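Endoribonuclease ToxN (Pectobacterium atrosepticum, PDB 2XDB) cleaves RNA between the second and third A of AAA(U/G) sequences, as the toxic component of a type III toxin-antitoxin system with the ToxI RNA. Local coordinates at residues 41-46 and 134-139; 100-105 and 112-117; 67-72 and 125-130. All coordinates share one frame; numbering follows the deposited sequence.

Contact 1 (41-46 and 134-139). With SO4 (sulfate ion), chain E; nucleotides of chain B.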
loop_
_atom_site.group_PDB
_atom_site.type_symbol
_atom_site.label_atom_id
_atom_site.label_comp_id
_atom_site.label_asym_id
_atom_site.label_seq_id
_atom_site.Cartn_x
_atom_site.Cartn_y
_atom_site.Cartn_z
ATOM N N GLU A 41 10.839 6.108 -0.311
ATOM C CA GLU A 41 11.631 6.394 -1.485
ATOM C C GLU A 41 13.094 6.244 -1.118
ATOM O O GLU A 41 13.615 7.011 -0.325
ATOM C CB GLU A 41 11.356 7.799 -1.985
ATOM C CG GLU A 41 12.123 8.136 -3.245
ATOM C CD GLU A 41 11.594 9.377 -3.936
ATOM O OE1 GLU A 41 10.658 10.016 -3.389
ATOM O OE2 GLU A 41 12.119 9.708 -5.026
ATOM N N ILE A 42 13.755 5.239 -1.680
ATOM C CA ILE A 42 15.122 4.918 -1.281
ATOM C C ILE A 42 15.848 4.185 -2.394
ATOM O O ILE A 42 15.241 3.402 -3.144
ATOM C CB ILE A 42 15.153 4.054 0.003
ATOM C CG1 ILE A 42 16.585 3.851 0.481
ATOM C CG2 ILE A 42 14.488 2.694 -0.228
ATOM C CD1 ILE A 42 16.665 3.347 1.910
ATOM N N GLN A 43 17.147 4.454 -2.504
ATOM C CA GLN A 43 17.962 3.863 -3.555
ATOM C C GLN A 43 17.356 4.080 -4.936
ATOM O O GLN A 43 17.475 3.232 -5.817
ATOM C CB GLN A 43 18.132 2.367 -3.303
ATOM C CG GLN A 43 19.027 2.045 -2.139
ATOM C CD GLN A 43 20.470 2.471 -2.375
ATOM O OE1 GLN A 43 21.349 2.193 -1.564
ATOM N NE2 GLN A 43 20.718 3.140 -3.494
ATOM N N GLY A 44 16.693 5.213 -5.122
ATOM C CA GLY A 44 16.014 5.468 -6.375
ATOM C C GLY A 44 14.770 4.628 -6.627
ATOM O O GLY A 44 14.347 4.493 -7.773
ATOM N N HIS A 45 14.165 4.068 -5.580
ATOM C CA HIS A 45 12.883 3.387 -5.748
ATOM C C HIS A 45 11.744 4.120 -5.055
ATOM O O HIS A 45 11.938 4.734 -4.007
ATOM C CB HIS A 45 12.950 1.954 -5.235
ATOM C CG HIS A 45 14.175 1.223 -5.673
ATOM N ND1 HIS A 45 14.490 1.030 -6.999
ATOM C CD2 HIS A 45 15.169 0.644 -4.959
ATOM C CE1 HIS A 45 15.624 0.358 -7.082
ATOM N NE2 HIS A 45 16.055 0.108 -5.858
ATOM N N LYS A 46 10.556 4.038 -5.646
ATOM C CA LYS A 46 9.343 4.571 -5.032
ATOM C C LYS A 46 8.375 3.445 -4.723
ATOM O O LYS A 46 7.941 2.723 -5.628
ATOM C CB LYS A 46 8.687 5.597 -5.954
ATOM C CG LYS A 46 9.618 6.746 -6.242
ATOM C CD LYS A 46 9.045 7.790 -7.160
ATOM C CE LYS A 46 10.047 8.930 -7.242
ATOM N NZ LYS A 46 9.642 10.012 -8.165
ATOM N N THR A 134 11.983 0.690 8.039
ATOM C CA THR A 134 12.525 -0.317 8.936
ATOM C C THR A 134 12.105 -1.695 8.454
ATOM O O THR A 134 12.834 -2.669 8.606
ATOM C CB THR A 134 12.077 -0.106 10.393
ATOM O OG1 THR A 134 12.412 1.221 10.811
ATOM C CG2 THR A 134 12.770 -1.093 11.312
ATOM N N LEU A 135 10.927 -1.765 7.850
ATOM C CA LEU A 135 10.420 -3.028 7.338
ATOM C C LEU A 135 11.365 -3.563 6.280
ATOM O O LEU A 135 11.802 -4.717 6.338
ATOM C CB LEU A 135 9.020 -2.852 6.768
ATOM C CG LEU A 135 8.433 -4.063 6.064
ATOM C CD1 LEU A 135 8.304 -5.212 7.040
ATOM C CD2 LEU A 135 7.084 -3.710 5.459
ATOM N N ARG A 136 11.702 -2.710 5.323
ATOM C CA ARG A 136 12.559 -3.126 4.220
ATOM C C ARG A 136 13.959 -3.458 4.732
ATOM O O ARG A 136 14.564 -4.428 4.292
ATOM C CB ARG A 136 12.593 -2.040 3.147
ATOM C CG ARG A 136 13.570 -2.242 2.020
ATOM C CD ARG A 136 13.511 -1.027 1.074
ATOM N NE ARG A 136 14.393 -1.178 -0.069
ATOM C CZ ARG A 136 15.663 -0.796 -0.090
ATOM N NH1 ARG A 136 16.198 -0.212 0.970
ATOM N NH2 ARG A 136 16.401 -0.996 -1.176
ATOM N N ASN A 137 14.466 -2.675 5.677
ATOM C CA ASN A 137 15.780 -2.963 6.240
ATOM C C ASN A 137 15.830 -4.359 6.854
ATOM O O ASN A 137 16.713 -5.152 6.543
ATOM C CB ASN A 137 16.165 -1.924 7.280
ATOM C CG ASN A 137 16.547 -0.614 6.662
ATOM O OD1 ASN A 137 16.956 -0.568 5.501
ATOM N ND2 ASN A 137 16.419 0.473 7.429
ATOM N N LEU A 138 14.865 -4.656 7.716
ATOM C CA LEU A 138 14.768 -5.974 8.312
ATOM C C LEU A 138 14.697 -7.058 7.246
ATOM O O LEU A 138 15.323 -8.111 7.388
ATOM C CB LEU A 138 13.568 -6.056 9.248
ATOM C CG LEU A 138 13.679 -5.133 10.475
ATOM C CD1 LEU A 138 12.517 -5.299 11.426
ATOM C CD2 LEU A 138 14.959 -5.410 11.204
ATOM N N VAL A 139 13.963 -6.812 6.166
ATOM C CA VAL A 139 13.847 -7.848 5.151
ATOM C C VAL A 139 15.185 -8.051 4.426
ATOM O O VAL A 139 15.574 -9.184 4.149
ATOM C CB VAL A 139 12.658 -7.610 4.190
ATOM C CG1 VAL A 139 12.731 -8.531 2.997
ATOM C CG2 VAL A 139 11.358 -7.842 4.907
HETATM S S SO4 E . 18.206 7.787 -0.869
HETATM O O1 SO4 E . 19.368 8.657 -1.038
HETATM O O2 SO4 E . 17.758 7.837 0.520
HETATM O O3 SO4 E . 17.130 8.245 -1.747
HETATM O O4 SO4 E . 18.574 6.414 -1.204
ATOM P P U B 21 16.882 0.319 11.293
ATOM O OP1 U B 21 15.552 0.970 11.465
ATOM O OP2 U B 21 17.010 -0.821 10.351
ATOM O "O5'" U B 21 17.963 1.433 10.943
ATOM C "C5'" U B 21 19.336 1.096 10.779
ATOM C "C4'" U B 21 20.273 2.146 11.337
ATOM O "O4'" U B 21 20.006 3.446 10.736
ATOM C "C3'" U B 21 20.234 2.361 12.850
ATOM O "O3'" U B 21 21.558 2.641 13.309
ATOM C "C2'" U B 21 19.397 3.631 12.977
ATOM O "O2'" U B 21 19.594 4.341 14.178
ATOM C "C1'" U B 21 19.894 4.415 11.765
ATOM N N1 U B 21 19.126 5.607 11.294
ATOM C C2 U B 21 17.831 5.877 11.721
ATOM O O2 U B 21 17.205 5.188 12.509
ATOM N N3 U B 21 17.273 7.015 11.180
ATOM C C4 U B 21 17.842 7.898 10.279
ATOM O O4 U B 21 17.204 8.879 9.887
ATOM C C5 U B 21 19.173 7.554 9.887
ATOM C C6 U B 21 19.743 6.454 10.395
#
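I42 and R136 are the closest backbone pair, with 10.1 Å between their CA atoms: I42 opens a type I' turn running to H45, and R136 lies in the last turns of helix 125-140. R136 spans this gap. Its CG is anti to the backbone N (chi1 173°), and the chain stays extended out to NE, so the guanidinium is carried off the helix to the hairpin. I42 packs on one face of that guanidinium. Its CG2 does most of the touching, 3.6 Å from R136 NH1 and off-centre toward the rim of the flat group. CD1 of I42 reaches the same NH1. Q43 and H45 lie more loosely beside NH2. Q43 CG is 4.1 Å from R136 NH2, with the side chains at about a right angle. H45 presents its edge, with CD2 4.3 Å from R136 NH2. The turn is closed by backbone bonds between I42 and H45; the H45 ring has Q43 O over the centre of one face. No hydrogen bond joins the two segments. The polar ends look elsewhere: R136 NE forms a salt bridge with E154, and H45 ND1 bonds to Y157 OH.

Both segments also meet anions. Q43 N donates to sulfate O4 at 2.8 Å; the ion probably comes from the crystallisation liquor. On the helix, N137 ND2 makes a weak bond of 3.2 Å to OP2 of U21 of chain B. T134 OG1 lies 3.2 Å from OP1 of the same phosphate, but its proton may go to S130 O instead.

The contact thus joins the hairpin between strands 35-42 and 45-52 to helix 125-140. R136 also touches L40 and M89 of the sheet, and helix 150-156 supplies E154 beside both R136 and H45.

Contact 2 (100-105 and 112-117)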
loop_
_atom_site.group_PDB
_atom_site.type_symbol
_atom_site.label_atom_id
_atom_site.label_comp_id
_atom_site.label_asym_id
_atom_site.label_seq_id
_atom_site.Cartn_x
_atom_site.Cartn_y
_atom_site.Cartn_z
ATOM N N LEU A 100 -5.730 8.705 -7.913
ATOM C CA LEU A 100 -7.180 8.858 -7.980
ATOM C C LEU A 100 -7.449 10.341 -8.235
ATOM O O LEU A 100 -6.772 11.204 -7.676
ATOM C CB LEU A 100 -7.867 8.422 -6.676
ATOM C CG LEU A 100 -7.665 7.009 -6.113
ATOM C CD1 LEU A 100 -8.781 6.652 -5.159
ATOM C CD2 LEU A 100 -7.619 5.992 -7.214
ATOM N N ASP A 101 -8.416 10.644 -9.091
ATOM C CA ASP A 101 -8.797 12.029 -9.325
ATOM C C ASP A 101 -9.982 12.387 -8.438
ATOM O O ASP A 101 -11.130 12.405 -8.906
ATOM C CB ASP A 101 -9.168 12.239 -10.791
ATOM C CG ASP A 101 -9.397 13.702 -11.138
ATOM O OD1 ASP A 101 -9.573 13.993 -12.338
ATOM O OD2 ASP A 101 -9.392 14.561 -10.223
ATOM N N LEU A 102 -9.712 12.664 -7.162
ATOM C CA LEU A 102 -10.788 12.858 -6.188
ATOM C C LEU A 102 -11.651 14.059 -6.549
ATOM O O LEU A 102 -12.855 14.073 -6.290
ATOM C CB LEU A 102 -10.243 13.006 -4.768
ATOM C CG LEU A 102 -9.461 11.847 -4.152
ATOM C CD1 LEU A 102 -8.953 12.241 -2.782
ATOM C CD2 LEU A 102 -10.319 10.612 -4.039
ATOM N N GLY A 103 -11.034 15.065 -7.153
ATOM C CA GLY A 103 -11.765 16.247 -7.573
ATOM C C GLY A 103 -12.893 15.973 -8.565
ATOM O O GLY A 103 -13.922 16.643 -8.535
ATOM N N ASN A 104 -12.702 15.003 -9.453
ATOM C CA ASN A 104 -13.731 14.662 -10.428
ATOM C C ASN A 104 -14.589 13.488 -9.982
ATOM O O ASN A 104 -15.538 13.133 -10.659
ATOM C CB ASN A 104 -13.129 14.383 -11.816
ATOM C CG ASN A 104 -12.665 15.657 -12.529
ATOM O OD1 ASN A 104 -13.427 16.613 -12.683
ATOM N ND2 ASN A 104 -11.412 15.668 -12.972
ATOM N N MET A 105 -14.253 12.881 -8.850
ATOM C CA MET A 105 -15.015 11.736 -8.368
ATOM C C MET A 105 -16.338 12.193 -7.778
ATOM O O MET A 105 -16.374 13.111 -6.966
ATOM C CB MET A 105 -14.233 10.954 -7.316
ATOM C CG MET A 105 -13.317 9.881 -7.871
ATOM S SD MET A 105 -12.684 8.820 -6.545
ATOM C CE MET A 105 -14.110 8.819 -5.457
ATOM N N ARG A 112 -16.133 9.727 0.840
ATOM C CA ARG A 112 -16.094 10.181 2.231
ATOM C C ARG A 112 -15.096 9.369 3.051
ATOM O O ARG A 112 -14.350 9.919 3.866
ATOM C CB ARG A 112 -17.474 10.120 2.894
ATOM C CG ARG A 112 -18.501 11.066 2.310
ATOM C CD ARG A 112 -19.826 10.974 3.067
ATOM N NE ARG A 112 -20.963 11.056 2.150
ATOM C CZ ARG A 112 -21.692 10.012 1.764
ATOM N NH1 ARG A 112 -22.708 10.175 0.920
ATOM N NH2 ARG A 112 -21.414 8.802 2.232
ATOM N N MET A 113 -15.093 8.062 2.832
ATOM C CA MET A 113 -14.200 7.167 3.554
ATOM C C MET A 113 -12.762 7.510 3.203
ATOM O O MET A 113 -11.915 7.643 4.087
ATOM C CB MET A 113 -14.494 5.698 3.198
ATOM C CG MET A 113 -13.998 4.709 4.230
ATOM S SD MET A 113 -13.903 3.021 3.632
ATOM C CE MET A 113 -12.763 3.234 2.269
ATOM N N LEU A 114 -12.488 7.653 1.908
ATOM C CA LEU A 114 -11.162 8.061 1.461
ATOM C C LEU A 114 -10.680 9.292 2.240
ATOM O O LEU A 114 -9.516 9.388 2.632
ATOM C CB LEU A 114 -11.163 8.337 -0.041
ATOM C CG LEU A 114 -11.345 7.097 -0.913
ATOM C CD1 LEU A 114 -11.345 7.461 -2.382
ATOM C CD2 LEU A 114 -10.233 6.108 -0.611
ATOM N N TYR A 115 -11.589 10.220 2.494
ATOM C CA TYR A 115 -11.200 11.449 3.155
ATOM C C TYR A 115 -11.032 11.295 4.643
ATOM O O TYR A 115 -10.306 12.063 5.268
ATOM C CB TYR A 115 -12.177 12.568 2.848
ATOM C CG TYR A 115 -11.853 13.254 1.558
ATOM C CD1 TYR A 115 -10.558 13.684 1.287
ATOM C CD2 TYR A 115 -12.828 13.469 0.607
ATOM C CE1 TYR A 115 -10.259 14.313 0.100
ATOM C CE2 TYR A 115 -12.542 14.104 -0.576
ATOM C CZ TYR A 115 -11.262 14.517 -0.828
ATOM O OH TYR A 115 -10.997 15.137 -2.016
ATOM N N LYS A 116 -11.701 10.315 5.228
ATOM C CA LYS A 116 -11.451 10.045 6.634
ATOM C C LYS A 116 -10.106 9.337 6.735
ATOM O O LYS A 116 -9.336 9.557 7.663
ATOM C CB LYS A 116 -12.574 9.212 7.236
ATOM C CG LYS A 116 -13.866 9.996 7.456
ATOM C CD LYS A 116 -13.720 10.956 8.622
ATOM C CE LYS A 116 -15.002 11.707 8.899
ATOM N NZ LYS A 116 -14.781 12.778 9.915
ATOM N N GLN A 117 -9.813 8.506 5.745
ATOM C CA GLN A 117 -8.541 7.820 5.707
ATOM C C GLN A 117 -7.377 8.793 5.495
ATOM O O GLN A 117 -6.352 8.716 6.197
ATOM C CB GLN A 117 -8.563 6.742 4.628
ATOM C CG GLN A 117 -9.320 5.497 5.030
ATOM C CD GLN A 117 -9.418 4.495 3.892
ATOM O OE1 GLN A 117 -9.588 4.877 2.734
ATOM N NE2 GLN A 117 -9.317 3.203 4.215
#
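L102 and L114 each bury more surface here than any other residue of the two segments, and Y115 comes next. The two leucines meet by their methyl groups and cross obliquely. L102 CD2 is 3.7 Å from L114 CD1. That one methyl of L114 is the shared meeting point of three loop side chains, through L102 CD2, L100 CD1 and M105 CE. L100 CD1 reaches L114 CD1 at 3.9 Å, at about a right angle to the L114 chain. M105 CE is a looser neighbour, 4.4 Å from L114 CD1. The other branch of L102 turns to Y115. The two side chains approach from opposite directions. L102 CD1 lies 3.8 Å from Y115 CE1 and meets the ring obliquely. The phenol oxygen touches both CD1 and the base of the leucine, with Y115 OH 3.6 Å from L102 CB. L102 is therefore forked: one methyl serves the buried L114, the other the more exposed tyrosine. With CG anti to its carbonyl carbon (chi1 -62°), L102 points this fork at the helix.

No hydrogen bond crosses between the segments. The loop is tied within itself, since N104 ND2 donates to D101 OD1 at 2.6 Å, meeting the oxygen from above the carboxylate plane. K111 adds a polar link from the helix, its NZ bonding to both L102 O and M105 O.

This is a local surface contact. It folds the loop that follows strand 97-99 onto helix 109-123, the next element in the chain. F3 of strand 3-6 touches both L100 and L114. Farther along the helix, Q117 bonds to L81 O of strand 80-91.

Contact 3 (67-72 and 125-130). With nucleotides of chain B.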
loop_
_atom_site.group_PDB
_atom_site.type_symbol
_atom_site.label_atom_id
_atom_site.label_comp_id
_atom_site.label_asym_id
_atom_site.label_seq_id
_atom_site.Cartn_x
_atom_site.Cartn_y
_atom_site.Cartn_z
ATOM N N SER A 67 4.429 -4.750 9.798
ATOM C CA SER A 67 3.747 -5.294 8.630
ATOM C C SER A 67 2.524 -4.479 8.218
ATOM O O SER A 67 2.180 -4.382 7.042
ATOM C CB SER A 67 3.298 -6.719 8.928
ATOM O OG SER A 67 4.331 -7.422 9.583
ATOM N N CYS A 68 1.871 -3.896 9.207
ATOM C CA CYS A 68 0.565 -3.297 9.023
ATOM C C CYS A 68 0.528 -1.974 9.748
ATOM O O CYS A 68 1.036 -1.853 10.855
ATOM C CB CYS A 68 -0.512 -4.210 9.634
ATOM S SG CYS A 68 -0.468 -5.903 9.014
ATOM N N PHE A 69 -0.087 -0.981 9.138
ATOM C CA PHE A 69 -0.436 0.209 9.872
ATOM C C PHE A 69 -1.957 0.333 9.868
ATOM O O PHE A 69 -2.559 0.555 8.814
ATOM C CB PHE A 69 0.230 1.434 9.249
ATOM C CG PHE A 69 -0.084 2.713 9.957
ATOM C CD1 PHE A 69 0.573 3.051 11.124
ATOM C CD2 PHE A 69 -1.044 3.576 9.462
ATOM C CE1 PHE A 69 0.277 4.230 11.786
ATOM C CE2 PHE A 69 -1.338 4.763 10.112
ATOM C CZ PHE A 69 -0.678 5.090 11.278
ATOM N N LYS A 70 -2.578 0.160 11.033
ATOM C CA LYS A 70 -4.035 0.255 11.134
ATOM C C LYS A 70 -4.562 1.681 10.907
ATOM O O LYS A 70 -3.975 2.654 11.363
ATOM C CB LYS A 70 -4.497 -0.251 12.497
ATOM C CG LYS A 70 -4.876 -1.724 12.566
ATOM C CD LYS A 70 -5.311 -2.090 13.984
ATOM C CE LYS A 70 -6.333 -3.220 14.015
ATOM N NZ LYS A 70 -6.699 -3.611 15.416
ATOM N N LEU A 71 -5.676 1.798 10.205
ATOM C CA LEU A 71 -6.312 3.091 9.969
ATOM C C LEU A 71 -7.593 3.217 10.786
ATOM O O LEU A 71 -8.347 2.259 10.915
ATOM C CB LEU A 71 -6.670 3.227 8.488
ATOM C CG LEU A 71 -5.614 3.782 7.530
ATOM C CD1 LEU A 71 -4.233 3.657 8.112
ATOM C CD2 LEU A 71 -5.693 3.109 6.173
ATOM N N HIS A 72 -7.845 4.397 11.336
ATOM C CA HIS A 72 -9.165 4.707 11.886
ATOM C C HIS A 72 -9.385 6.219 11.841
ATOM O O HIS A 72 -8.446 6.978 11.601
ATOM C CB HIS A 72 -9.311 4.174 13.308
ATOM C CG HIS A 72 -8.401 4.828 14.295
ATOM N ND1 HIS A 72 -7.204 4.269 14.684
ATOM C CD2 HIS A 72 -8.511 5.995 14.977
ATOM C CE1 HIS A 72 -6.612 5.066 15.560
ATOM N NE2 HIS A 72 -7.383 6.121 15.752
ATOM N N SER A 125 1.820 10.529 8.520
ATOM C CA SER A 125 2.656 10.208 7.382
ATOM C C SER A 125 4.080 9.785 7.790
ATOM O O SER A 125 4.648 8.871 7.199
ATOM C CB SER A 125 2.683 11.366 6.404
ATOM O OG SER A 125 3.582 12.342 6.861
ATOM N N ASP A 126 4.647 10.415 8.809
ATOM C CA ASP A 126 6.021 10.095 9.190
ATOM C C ASP A 126 6.141 8.720 9.833
ATOM O O ASP A 126 7.071 7.957 9.550
ATOM C CB ASP A 126 6.602 11.176 10.096
ATOM C CG ASP A 126 6.847 12.481 9.357
ATOM O OD1 ASP A 126 7.012 12.448 8.114
ATOM O OD2 ASP A 126 6.872 13.546 10.013
ATOM N N LYS A 127 5.196 8.403 10.703
ATOM C CA LYS A 127 5.156 7.081 11.294
ATOM C C LYS A 127 5.121 6.036 10.185
ATOM O O LYS A 127 5.857 5.051 10.218
ATOM C CB LYS A 127 3.937 6.951 12.188
ATOM C CG LYS A 127 3.896 5.670 12.956
ATOM C CD LYS A 127 2.842 5.736 14.045
ATOM C CE LYS A 127 3.035 6.945 14.936
ATOM N NZ LYS A 127 2.092 6.880 16.079
ATOM N N ILE A 128 4.282 6.276 9.182
ATOM C CA ILE A 128 4.131 5.338 8.086
ATOM C C ILE A 128 5.421 5.149 7.299
ATOM O O ILE A 128 5.811 4.024 7.006
ATOM C CB ILE A 128 3.013 5.754 7.141
ATOM C CG1 ILE A 128 1.663 5.647 7.856
ATOM C CG2 ILE A 128 3.042 4.868 5.901
ATOM C CD1 ILE A 128 0.518 6.373 7.138
ATOM N N ALA A 129 6.091 6.248 6.969
ATOM C CA ALA A 129 7.341 6.166 6.225
ATOM C C ALA A 129 8.428 5.483 7.047
ATOM O O ALA A 129 9.264 4.760 6.523
ATOM C CB ALA A 129 7.792 7.556 5.780
ATOM N N SER A 130 8.411 5.714 8.349
ATOM C CA SER A 130 9.438 5.156 9.202
ATOM C C SER A 130 9.256 3.653 9.348
ATOM O O SER A 130 10.224 2.902 9.355
ATOM C CB SER A 130 9.420 5.834 10.558
ATOM O OG SER A 130 10.153 5.056 11.484
ATOM P P A B 5 2.690 -9.187 12.591
ATOM O OP1 A B 5 2.335 -7.758 12.774
ATOM O OP2 A B 5 2.598 -9.794 11.244
ATOM O "O5'" A B 5 4.125 -9.449 13.218
ATOM C "C5'" A B 5 4.653 -10.741 13.473
ATOM C "C4'" A B 5 6.123 -10.793 13.133
ATOM O "O4'" A B 5 6.492 -9.635 12.337
ATOM C "C3'" A B 5 7.090 -10.759 14.302
ATOM O "O3'" A B 5 7.271 -12.032 14.884
ATOM C "C2'" A B 5 8.361 -10.231 13.659
ATOM O "O2'" A B 5 8.978 -11.265 12.902
ATOM C "C1'" A B 5 7.790 -9.208 12.678
ATOM N N9 A B 5 7.681 -7.847 13.245
ATOM C C8 A B 5 6.548 -7.070 13.306
ATOM N N7 A B 5 6.729 -5.887 13.841
ATOM C C5 A B 5 8.082 -5.876 14.144
ATOM C C6 A B 5 8.894 -4.896 14.732
ATOM N N6 A B 5 8.440 -3.698 15.132
ATOM N N1 A B 5 10.202 -5.197 14.887
ATOM C C2 A B 5 10.649 -6.391 14.483
ATOM N N3 A B 5 9.984 -7.392 13.919
ATOM C C4 A B 5 8.687 -7.068 13.776
#
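F69 receives two helix residues at different aspects of its ring: I128 over one face and K127 at the edge. I128 crosses F69 at about a right angle. Its CG1 stands 3.9 Å from the ring centroid, 15° off the normal, which is a CH-pi contact. The nearest ring atom is CD2, 3.8 Å from I128 CG1, so the methylene sits toward the rim rather than over the centre. I128 CD1 lies on the same side of the ring, beyond the CD2-CE2 bond. K127 uses the aliphatic part of its chain. K127 CD lies 3.7 Å from F69 CE1, near the ring plane. The F69 ring gets there because its CG is anti to the backbone N (chi1 180°), which sends it from the strand toward the helix.

The strand is held to strand 80-91 by backbone bonds, among them F69 with I84. I84 also touches I128. S67, just before the strand, makes a weak 3.4 Å bond from OG to OP2 of a chain B adenosine nucleotide.

Between these two segments there is no hydrogen bond. The contact rests on apolar packing and the CH-pi contact, so it depends on shape rather than on paired polar groups.

How the contacts relate
Contacts 1 and 3 share helix 125-140 and bring its two ends to the same sheet, with centres about 15 Å apart. The earlier turns of the helix meet the edge strand 69-73, the later ones the hairpin 41-46. Contact 2 belongs to the preceding helix, 109-123. It lies on the opposite side of the chain's centre from contact 1, with centres about 28 Å apart. It does touch contact 3, where Q117 NE2 is 4.1 Å from L71 CD2. Contacts 1 and 3 include residues at phosphates of RNA chain B, those of U21 and of an adenosine nucleotide respectively. Contact 2 stays about 13 Å from the RNA at its nearest atom.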